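Local coordinates for protein putative hyaluronoglucosaminidase (Clostridium perfringens, PDB 6PWI) that probably hydrolyses N-acetylhexosamine linkages as a family 84 glycoside hydrolase, this chain holding the N-terminal domain, the catalytic barrel and the helices that follow it, at residues D32-Y37 / F158-G163; I439-W444 / D452-D457; Y471-H476 / N531-K536. All coordinates share one frame; numbering follows the deposited sequence.

Overall arrangement
The three contacts run from the N-terminal domain, through the last helices around the catalytic barrel, to the helical region beyond. Interactions 1 and 2 have centres about 17 Å apart and touch directly: Tyr37 OH lies 2.5 Å from Asp457 OD2, a probable hydrogen bond, and the Tyr37 ring packs against Asp441. Interaction 2 passes on to interaction 3, about 20 Å between centres, through helices 451-462 and 467-475, which follow each other in the chain and touch; Trp455 CZ3 packs 3.7 Å from Tyr471 CE1. Interactions 1 and 3 do not touch, their nearest atoms being about 11 Å apart. All three lie away from Asp299, the predicted proton donor.

Interaction 1. Residues D32-Y37 / F158-G163; sequences DEYEIY and FNQLEG
Gln160 reaches across to Glu35 with its side-chain amide and takes hold of both polar backbone atoms of that one residue. Glu35 N donates to Gln160 OE1 at 3.0 Å, and Gln160 NE2 donates to Glu35 O at 2.8 Å. Both bonds are fairly straight at the hydrogen, and Glu35 O lies close to the plane of the amide, so the paired bonds fix how that group is turned. The reach comes from an extended chain: CG sits between the backbone N and the carbonyl carbon (chi1 69°), and CD continues anti to CA. Gln160 NE2 has a further acceptor in Ala156 O, near the end of helix 144-158.

The contact belongs to the N-terminal domain of the glycoside hydrolase family 20 domain 2 type. A type I turn, Phe158 to Leu161, leads from helix 144-158 toward strand 165-175 of its mixed sheet, while 32-37 is the chain's entry to strand 43-46, which pairs antiparallel with that same strand.

Beside the amide stands the Tyr34 ring, its plane 74° from that of the amide. Gln160 OE1 comes to the ring's edge, 3.8 Å from Tyr34 CD1. Farther out, Leu161 brings one methyl, CD2, obliquely to the phenol end, 3.7 Å from Tyr34 CE1; the hydroxyl itself bonds to Lys167 N of strand 165-175. Glu35 CG is anti to the backbone N (chi1 172°), which carries the carboxylate away from Gln160, to Lys460 and Tyr461 of helix 451-462.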
loop_
_atom_site.group_PDB
_atom_site.type_symbol
_atom_site.label_atom_id
_atom_site.label_comp_id
_atom_site.label_asym_id
_atom_site.label_seq_id
_atom_site.Cartn_x
_atom_site.Cartn_y
_atom_site.Cartn_z
ATOM N N ASP A 32 -18.468 -15.731 -12.714
ATOM C CA ASP A 32 -18.393 -15.396 -14.167
ATOM C C ASP A 32 -18.017 -13.923 -14.351
ATOM O O ASP A 32 -17.481 -13.546 -15.393
ATOM C CB ASP A 32 -19.704 -15.748 -14.879
ATOM C CG ASP A 32 -19.521 -16.316 -16.279
ATOM O OD1 ASP A 32 -18.597 -15.860 -16.993
ATOM O OD2 ASP A 32 -20.308 -17.217 -16.648
ATOM N N GLU A 33 -18.302 -13.098 -13.330
ATOM C CA GLU A 33 -18.050 -11.662 -13.359
ATOM C C GLU A 33 -16.580 -11.365 -13.040
ATOM O O GLU A 33 -15.883 -12.189 -12.454
ATOM C CB GLU A 33 -19.058 -10.955 -12.451
ATOM C CG GLU A 33 -20.491 -11.155 -12.926
ATOM C CD GLU A 33 -21.622 -10.674 -12.026
ATOM O OE1 GLU A 33 -22.782 -10.620 -12.501
ATOM O OE2 GLU A 33 -21.354 -10.358 -10.851
ATOM N N TYR A 34 -16.105 -10.181 -13.447
ATOM C CA TYR A 34 -14.694 -9.830 -13.355
ATOM C C TYR A 34 -14.305 -9.460 -11.925
ATOM O O TYR A 34 -15.077 -8.825 -11.204
ATOM C CB TYR A 34 -14.345 -8.683 -14.306
ATOM C CG TYR A 34 -14.753 -8.929 -15.735
ATOM C CD1 TYR A 34 -14.298 -10.046 -16.420
ATOM C CD2 TYR A 34 -15.597 -8.053 -16.402
ATOM C CE1 TYR A 34 -14.674 -10.292 -17.729
ATOM C CE2 TYR A 34 -15.977 -8.281 -17.716
ATOM C CZ TYR A 34 -15.517 -9.407 -18.380
ATOM O OH TYR A 34 -15.877 -9.646 -19.676
ATOM N N GLU A 35 -13.090 -9.872 -11.538
ATOM C CA GLU A 35 -12.484 -9.458 -10.282
ATOM C C GLU A 35 -11.774 -8.122 -10.498
ATOM O O GLU A 35 -10.809 -8.040 -11.257
ATOM C CB GLU A 35 -11.536 -10.543 -9.768
ATOM C CG GLU A 35 -10.713 -10.119 -8.570
ATOM C CD GLU A 35 -9.823 -11.223 -8.025
ATOM O OE1 GLU A 35 -10.370 -12.226 -7.522
ATOM O OE2 GLU A 35 -8.583 -11.086 -8.120
ATOM N N ILE A 36 -12.285 -7.084 -9.829
ATOM C CA ILE A 36 -11.726 -5.746 -9.911
ATOM C C ILE A 36 -11.398 -5.255 -8.502
ATOM O O ILE A 36 -12.263 -5.248 -7.629
ATOM C CB ILE A 36 -12.706 -4.799 -10.624
ATOM C CG1 ILE A 36 -12.986 -5.263 -12.054
ATOM C CG2 ILE A 36 -12.192 -3.370 -10.592
ATOM C CD1 ILE A 36 -14.238 -4.666 -12.645
ATOM N N TYR A 37 -10.139 -4.839 -8.306
ATOM C CA TYR A 37 -9.699 -4.219 -7.067
ATOM C C TYR A 37 -9.139 -2.835 -7.370
ATOM O O TYR A 37 -8.414 -2.667 -8.348
ATOM C CB TYR A 37 -8.642 -5.081 -6.372
ATOM C CG TYR A 37 -9.202 -6.214 -5.555
ATOM C CD1 TYR A 37 -9.679 -5.991 -4.272
ATOM C CD2 TYR A 37 -9.275 -7.503 -6.066
ATOM C CE1 TYR A 37 -10.209 -7.024 -3.516
ATOM C CE2 TYR A 37 -9.807 -8.548 -5.325
ATOM C CZ TYR A 37 -10.274 -8.305 -4.043
ATOM O OH TYR A 37 -10.795 -9.314 -3.282
ATOM N N PHE A 158 -9.215 -6.192 -18.810
ATOM C CA PHE A 158 -8.594 -6.706 -20.022
ATOM C C PHE A 158 -7.553 -7.775 -19.685
ATOM O O PHE A 158 -7.336 -8.693 -20.474
ATOM C CB PHE A 158 -8.058 -5.564 -20.893
ATOM C CG PHE A 158 -9.054 -4.927 -21.839
ATOM C CD1 PHE A 158 -10.396 -4.798 -21.503
ATOM C CD2 PHE A 158 -8.642 -4.425 -23.066
ATOM C CE1 PHE A 158 -11.299 -4.204 -22.373
ATOM C CE2 PHE A 158 -9.548 -3.828 -23.933
ATOM C CZ PHE A 158 -10.875 -3.719 -23.586
ATOM N N ASN A 159 -6.940 -7.669 -18.500
ATOM C CA ASN A 159 -5.892 -8.591 -18.085
ATOM C C ASN A 159 -6.459 -9.975 -17.761
ATOM O O ASN A 159 -5.696 -10.926 -17.596
ATOM C CB ASN A 159 -5.073 -8.049 -16.910
ATOM C CG ASN A 159 -3.883 -7.222 -17.345
ATOM O OD1 ASN A 159 -3.238 -7.533 -18.341
ATOM N ND2 ASN A 159 -3.584 -6.168 -16.603
ATOM N N GLN A 160 -7.789 -10.095 -17.669
ATOM C CA GLN A 160 -8.387 -11.362 -17.276
ATOM C C GLN A 160 -9.333 -11.883 -18.361
ATOM O O GLN A 160 -10.035 -12.865 -18.144
ATOM C CB GLN A 160 -9.031 -11.257 -15.891
ATOM C CG GLN A 160 -10.272 -10.379 -15.859
ATOM C CD GLN A 160 -10.815 -10.146 -14.470
ATOM O OE1 GLN A 160 -11.557 -10.959 -13.924
ATOM N NE2 GLN A 160 -10.486 -8.994 -13.902
ATOM N N LEU A 161 -9.333 -11.246 -19.538
ATOM C CA LEU A 161 -10.183 -11.684 -20.637
ATOM C C LEU A 161 -9.577 -12.916 -21.308
ATOM O O LEU A 161 -8.435 -12.881 -21.763
ATOM C CB LEU A 161 -10.358 -10.542 -21.643
ATOM C CG LEU A 161 -11.396 -9.484 -21.273
ATOM C CD1 LEU A 161 -11.587 -8.492 -22.411
ATOM C CD2 LEU A 161 -12.723 -10.124 -20.894
ATOM N N GLU A 162 -10.375 -13.989 -21.376
ATOM C CA GLU A 162 -9.947 -15.266 -21.929
ATOM C C GLU A 162 -9.595 -15.092 -23.406
ATOM O O GLU A 162 -8.511 -15.488 -23.832
ATOM C CB GLU A 162 -11.012 -16.344 -21.687
ATOM N N GLY A 163 -10.509 -14.477 -24.168
ATOM C CA GLY A 163 -10.322 -14.247 -25.592
ATOM C C GLY A 163 -10.655 -12.808 -25.971
ATOM O O GLY A 163 -10.112 -11.872 -25.393
#

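Interaction 2. Residues I439-W444 / D452-D457; sequences IADYGW and DKSWKD
Helices 433-444 and 451-462, joined by a short connection, come closest within these segments at Asp441 and Ser454, whose CA atoms stand 7.7 Å apart, leaving room for one short side chain from each. On both residues CB is directed toward the opposite helix. Asp441 CG is anti to its own N (chi1 -172°), and Ser454 OG takes the matching position on its helix (chi1 178°), which brings both groups into the gap. Ser454 OG donates to Asp441 OD2 at 2.8 Å; the hydroxyl meets OD2 obliquely, at its anti lone pair, from the side away from OD1. The serine CB flanks this bond.

Helix 433-444 follows strand 418-423, the eighth and last strand of the parallel barrel, and lies against it through Ile439 and Tyr442; helix 451-462 comes next in the chain and packs beside it, Ser454 also touching Phe437. On helix 451-462 Lys453 and Asp457, one turn apart, form a salt bridge, NZ to OD2 2.9 Å. Here the ammonium meets the syn lone pair, on the side of the other carboxylate oxygen, and Tyr37 is a second partner of OD2.

The other oxygen of Asp441, OD1, accepts from Ile39 N, so this buried carboxylate also holds the chain that leads out of the N-terminal segment 32-37. Each of its two oxygens thus receives a neutral donor, a hydroxyl on one and a backbone amide on the other, and these bonds would probably ease the cost of burying a negative charge.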
loop_
_atom_site.group_PDB
_atom_site.type_symbol
_atom_site.label_atom_id
_atom_site.label_comp_id
_atom_site.label_asym_id
_atom_site.label_seq_id
_atom_site.Cartn_x
_atom_site.Cartn_y
_atom_site.Cartn_z
ATOM N N ILE A 439 -4.254 -1.121 1.641
ATOM C CA ILE A 439 -4.558 0.294 1.816
ATOM C C ILE A 439 -5.270 0.854 0.581
ATOM O O ILE A 439 -6.164 1.683 0.710
ATOM C CB ILE A 439 -3.281 1.084 2.171
ATOM C CG1 ILE A 439 -2.655 0.587 3.477
ATOM C CG2 ILE A 439 -3.530 2.583 2.196
ATOM C CD1 ILE A 439 -3.637 0.363 4.591
ATOM N N ALA A 440 -4.878 0.388 -0.610
ATOM C CA ALA A 440 -5.490 0.832 -1.848
ATOM C C ALA A 440 -6.967 0.447 -1.863
ATOM O O ALA A 440 -7.820 1.289 -2.134
ATOM C CB ALA A 440 -4.757 0.252 -3.029
ATOM N N ASP A 441 -7.248 -0.829 -1.570
ATOM C CA ASP A 441 -8.594 -1.371 -1.584
ATOM C C ASP A 441 -9.429 -0.671 -0.513
ATOM O O ASP A 441 -10.498 -0.135 -0.799
ATOM C CB ASP A 441 -8.536 -2.886 -1.391
ATOM C CG ASP A 441 -9.856 -3.621 -1.570
ATOM O OD1 ASP A 441 -10.816 -3.027 -2.122
ATOM O OD2 ASP A 441 -9.909 -4.799 -1.171
ATOM N N TYR A 442 -8.917 -0.663 0.722
ATOM C CA TYR A 442 -9.623 -0.072 1.844
ATOM C C TYR A 442 -9.816 1.426 1.629
ATOM O O TYR A 442 -10.875 1.967 1.931
ATOM C CB TYR A 442 -8.872 -0.345 3.149
ATOM C CG TYR A 442 -9.435 0.337 4.370
ATOM C CD1 TYR A 442 -10.682 -0.001 4.877
ATOM C CD2 TYR A 442 -8.717 1.316 5.036
ATOM C CE1 TYR A 442 -11.201 0.614 6.008
ATOM C CE2 TYR A 442 -9.214 1.933 6.174
ATOM C CZ TYR A 442 -10.459 1.582 6.660
ATOM O OH TYR A 442 -10.952 2.196 7.774
ATOM N N GLY A 443 -8.777 2.092 1.116
ATOM C CA GLY A 443 -8.803 3.535 0.943
ATOM C C GLY A 443 -9.866 3.964 -0.062
ATOM O O GLY A 443 -10.506 5.001 0.127
ATOM N N TRP A 444 -10.046 3.146 -1.111
ATOM C CA TRP A 444 -10.984 3.427 -2.187
ATOM C C TRP A 444 -12.420 3.127 -1.748
ATOM O O TRP A 444 -13.288 3.999 -1.848
ATOM C CB TRP A 444 -10.608 2.669 -3.469
ATOM C CG TRP A 444 -11.533 2.957 -4.614
ATOM C CD1 TRP A 444 -12.674 2.282 -4.933
ATOM C CD2 TRP A 444 -11.414 4.015 -5.584
ATOM N NE1 TRP A 444 -13.272 2.841 -6.030
ATOM C CE2 TRP A 444 -12.524 3.906 -6.454
ATOM C CE3 TRP A 444 -10.484 5.041 -5.809
ATOM C CZ2 TRP A 444 -12.727 4.783 -7.522
ATOM C CZ3 TRP A 444 -10.687 5.910 -6.861
ATOM C CH2 TRP A 444 -11.792 5.779 -7.709
ATOM N N ASP A 452 -10.000 -10.564 4.689
ATOM C CA ASP A 452 -9.505 -11.915 4.442
ATOM C C ASP A 452 -9.392 -12.195 2.945
ATOM O O ASP A 452 -8.418 -12.801 2.498
ATOM C CB ASP A 452 -10.328 -12.982 5.178
ATOM C CG ASP A 452 -10.179 -12.945 6.694
ATOM O OD1 ASP A 452 -9.187 -12.370 7.174
ATOM O OD2 ASP A 452 -11.062 -13.480 7.390
ATOM N N LYS A 453 -10.396 -11.753 2.181
ATOM C CA LYS A 453 -10.499 -12.075 0.768
ATOM C C LYS A 453 -9.514 -11.216 -0.020
ATOM O O LYS A 453 -8.813 -11.709 -0.902
ATOM C CB LYS A 453 -11.946 -11.892 0.304
ATOM C CG LYS A 453 -12.207 -12.230 -1.155
ATOM C CD LYS A 453 -13.688 -12.268 -1.498
ATOM C CE LYS A 453 -13.981 -11.993 -2.957
ATOM N NZ LYS A 453 -13.010 -12.695 -3.827
ATOM N N SER A 454 -9.469 -9.926 0.324
ATOM C CA SER A 454 -8.593 -8.956 -0.307
ATOM C C SER A 454 -7.135 -9.394 -0.165
ATOM O O SER A 454 -6.377 -9.389 -1.129
ATOM C CB SER A 454 -8.829 -7.601 0.295
ATOM O OG SER A 454 -7.947 -6.652 -0.267
ATOM N N TRP A 455 -6.764 -9.791 1.054
ATOM C CA TRP A 455 -5.431 -10.285 1.334
ATOM C C TRP A 455 -5.097 -11.457 0.410
ATOM O O TRP A 455 -4.059 -11.466 -0.245
ATOM C CB TRP A 455 -5.339 -10.657 2.812
ATOM C CG TRP A 455 -3.999 -11.151 3.258
ATOM C CD1 TRP A 455 -2.783 -10.553 3.082
ATOM C CD2 TRP A 455 -3.746 -12.356 4.000
ATOM N NE1 TRP A 455 -1.791 -11.303 3.653
ATOM C CE2 TRP A 455 -2.352 -12.415 4.224
ATOM C CE3 TRP A 455 -4.562 -13.384 4.492
ATOM C CZ2 TRP A 455 -1.761 -13.467 4.924
ATOM C CZ3 TRP A 455 -3.979 -14.423 5.183
ATOM C CH2 TRP A 455 -2.598 -14.460 5.395
ATOM N N LYS A 456 -6.005 -12.432 0.335
ATOM C CA LYS A 456 -5.774 -13.629 -0.457
ATOM C C LYS A 456 -5.686 -13.274 -1.945
ATOM O O LYS A 456 -4.846 -13.809 -2.671
ATOM C CB LYS A 456 -6.872 -14.660 -0.171
ATOM C CG LYS A 456 -6.622 -16.045 -0.746
ATOM C CD LYS A 456 -7.847 -16.925 -0.794
ATOM C CE LYS A 456 -7.558 -18.264 -1.445
ATOM N NZ LYS A 456 -8.804 -19.011 -1.743
ATOM N N ASP A 457 -6.555 -12.361 -2.397
ATOM C CA ASP A 457 -6.653 -12.070 -3.818
ATOM C C ASP A 457 -5.422 -11.304 -4.291
ATOM O O ASP A 457 -5.088 -11.352 -5.471
ATOM C CB ASP A 457 -7.959 -11.359 -4.177
ATOM C CG ASP A 457 -9.187 -12.245 -4.046
ATOM O OD1 ASP A 457 -9.022 -13.487 -4.051
ATOM O OD2 ASP A 457 -10.298 -11.687 -3.922
#

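Interaction 3. Residues Y471-H476 / N531-K536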
loop_
_atom_site.group_PDB
_atom_site.type_symbol
_atom_site.label_atom_id
_atom_site.label_comp_id
_atom_site.label_asym_id
_atom_site.label_seq_id
_atom_site.Cartn_x
_atom_site.Cartn_y
_atom_site.Cartn_z
ATOM N N TYR A 471 1.857 -16.316 -0.941
ATOM C CA TYR A 471 0.761 -16.404 0.011
ATOM C C TYR A 471 1.142 -17.311 1.186
ATOM O O TYR A 471 0.901 -16.953 2.335
ATOM C CB TYR A 471 -0.527 -16.841 -0.693
ATOM C CG TYR A 471 -1.768 -16.855 0.167
ATOM C CD1 TYR A 471 -1.965 -15.913 1.164
ATOM C CD2 TYR A 471 -2.769 -17.794 -0.042
ATOM C CE1 TYR A 471 -3.111 -15.909 1.942
ATOM C CE2 TYR A 471 -3.919 -17.814 0.734
ATOM C CZ TYR A 471 -4.091 -16.864 1.728
ATOM O OH TYR A 471 -5.222 -16.860 2.495
ATOM N N THR A 472 1.739 -18.479 0.901
ATOM C CA THR A 472 2.247 -19.364 1.942
ATOM C C THR A 472 3.196 -18.610 2.875
ATOM O O THR A 472 3.054 -18.710 4.094
ATOM C CB THR A 472 2.925 -20.612 1.363
ATOM O OG1 THR A 472 1.940 -21.423 0.724
ATOM C CG2 THR A 472 3.642 -21.428 2.414
ATOM N N PHE A 473 4.152 -17.848 2.318
ATOM C CA PHE A 473 5.072 -17.098 3.166
ATOM C C PHE A 473 4.327 -16.062 4.010
ATOM O O PHE A 473 4.668 -15.854 5.177
ATOM C CB PHE A 473 6.182 -16.399 2.374
ATOM C CG PHE A 473 6.980 -17.272 1.439
ATOM C CD1 PHE A 473 7.153 -18.626 1.691
ATOM C CD2 PHE A 473 7.583 -16.728 0.315
ATOM C CE1 PHE A 473 7.883 -19.420 0.820
ATOM C CE2 PHE A 473 8.321 -17.517 -0.552
ATOM C CZ PHE A 473 8.470 -18.864 -0.297
ATOM N N ALA A 474 3.323 -15.405 3.413
ATOM C CA ALA A 474 2.655 -14.293 4.070
ATOM C C ALA A 474 1.839 -14.799 5.255
ATOM O O ALA A 474 1.671 -14.082 6.242
ATOM C CB ALA A 474 1.809 -13.516 3.094
ATOM N N LYS A 475 1.361 -16.045 5.146
ATOM C CA LYS A 475 0.615 -16.716 6.201
ATOM C C LYS A 475 1.422 -16.801 7.496
ATOM O O LYS A 475 0.823 -16.824 8.568
ATOM C CB LYS A 475 0.212 -18.129 5.768
ATOM C CG LYS A 475 -1.049 -18.210 4.925
ATOM C CD LYS A 475 -1.159 -19.515 4.174
ATOM C CE LYS A 475 -2.485 -19.678 3.467
ATOM N NZ LYS A 475 -2.450 -20.843 2.549
ATOM N N HIS A 476 2.759 -16.859 7.388
ATOM C CA HIS A 476 3.629 -17.171 8.517
ATOM C C HIS A 476 4.576 -16.015 8.833
ATOM O O HIS A 476 5.494 -16.156 9.655
ATOM C CB HIS A 476 4.395 -18.476 8.266
ATOM C CG HIS A 476 3.487 -19.610 7.947
ATOM N ND1 HIS A 476 2.594 -20.119 8.874
ATOM C CD2 HIS A 476 3.308 -20.313 6.808
ATOM C CE1 HIS A 476 1.902 -21.094 8.321
ATOM N NE2 HIS A 476 2.319 -21.229 7.046
ATOM N N ASN A 531 11.012 -24.015 -1.492
ATOM C CA ASN A 531 11.935 -24.649 -2.422
ATOM C C ASN A 531 11.589 -24.305 -3.873
ATOM O O ASN A 531 12.456 -24.353 -4.740
ATOM C CB ASN A 531 12.071 -26.157 -2.182
ATOM C CG ASN A 531 12.885 -26.511 -0.953
ATOM O OD1 ASN A 531 13.818 -25.801 -0.579
ATOM N ND2 ASN A 531 12.536 -27.608 -0.311
ATOM N N ASN A 532 10.333 -23.935 -4.138
ATOM C CA ASN A 532 9.888 -23.735 -5.508
ATOM C C ASN A 532 9.854 -22.254 -5.869
ATOM O O ASN A 532 9.752 -21.913 -7.048
ATOM C CB ASN A 532 8.505 -24.345 -5.764
ATOM C CG ASN A 532 8.500 -25.850 -5.624
ATOM O OD1 ASN A 532 9.475 -26.503 -5.978
ATOM N ND2 ASN A 532 7.415 -26.404 -5.105
ATOM N N PHE A 533 9.929 -21.385 -4.854
ATOM C CA PHE A 533 9.646 -19.974 -5.059
ATOM C C PHE A 533 10.644 -19.349 -6.035
ATOM O O PHE A 533 10.224 -18.733 -7.017
ATOM C CB PHE A 533 9.579 -19.218 -3.733
ATOM C CG PHE A 533 9.495 -17.722 -3.885
ATOM C CD1 PHE A 533 8.314 -17.112 -4.286
ATOM C CD2 PHE A 533 10.595 -16.920 -3.622
ATOM C CE1 PHE A 533 8.235 -15.731 -4.419
ATOM C CE2 PHE A 533 10.514 -15.541 -3.761
ATOM C CZ PHE A 533 9.337 -14.949 -4.161
ATOM N N ALA A 534 11.947 -19.517 -5.760
ATOM C CA ALA A 534 13.003 -18.890 -6.546
ATOM C C ALA A 534 12.954 -19.365 -7.998
ATOM O O ALA A 534 13.303 -18.617 -8.913
ATOM C CB ALA A 534 14.354 -19.146 -5.927
ATOM N N THR A 535 12.501 -20.608 -8.193
ATOM C CA THR A 535 12.376 -21.188 -9.519
ATOM C C THR A 535 11.238 -20.508 -10.272
ATOM O O THR A 535 11.374 -20.232 -11.456
ATOM C CB THR A 535 12.274 -22.720 -9.443
ATOM O OG1 THR A 535 13.617 -23.198 -9.379
ATOM C CG2 THR A 535 11.599 -23.359 -10.638
ATOM N N LYS A 536 10.128 -20.233 -9.579
ATOM C CA LYS A 536 8.896 -19.845 -10.252
ATOM C C LYS A 536 8.835 -18.334 -10.473
ATOM O O LYS A 536 8.378 -17.889 -11.523
ATOM C CB LYS A 536 7.668 -20.382 -9.513
ATOM C CG LYS A 536 7.406 -21.866 -9.722
ATOM C CD LYS A 536 6.505 -22.480 -8.678
ATOM C CE LYS A 536 5.060 -22.569 -9.110
ATOM N NZ LYS A 536 4.307 -23.457 -8.197
#
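Aromatic contact comes first: Phe473 and Phe533 form a T-shaped pair in which Phe473 supplies the edge and Phe533 the face. The ring centroids are 5.2 Å apart and the planes meet at 73°. Phe473 CE2 hangs over the rim of the Phe533 ring rather than its middle, 3.5 Å from Phe533 CG. Both CB atoms are directed across the gap, but the torsions differ. Phe473 CG is anti to its carbonyl carbon (chi1 -53°), whereas Phe533 CG is anti to its backbone N (chi1 171°), and the ring planes end up steeply turned against each other.

Apolar packing continues the contact at the neighbouring ring atom, Phe473 CZ, which rests 3.6 Å from Phe533 CB. The helices here are 467-475 and 513-536, both in the helical part of the chain that follows the last barrel strand, 418-423. Helix 540-572 adds a third wall: its Ile546 touches both phenylalanine side chains, and Val550 and Leu553 pack on Phe473. The backbones stay well separated, Phe473 CA and Phe533 CA lying 9.8 Å apart, so the two side chains bridge the interval. Helix 513-536 is kinked just past Phe533, where regular helical bonding is interrupted at Ala534 and Thr535, Thr535 N making a weak bond to Asn532 O.

Polar links lie to the side. Lys536 forms a salt bridge with Glu469 of helix 467-475, and Asn531 OD1 accepts from Arg554 NE of helix 540-572.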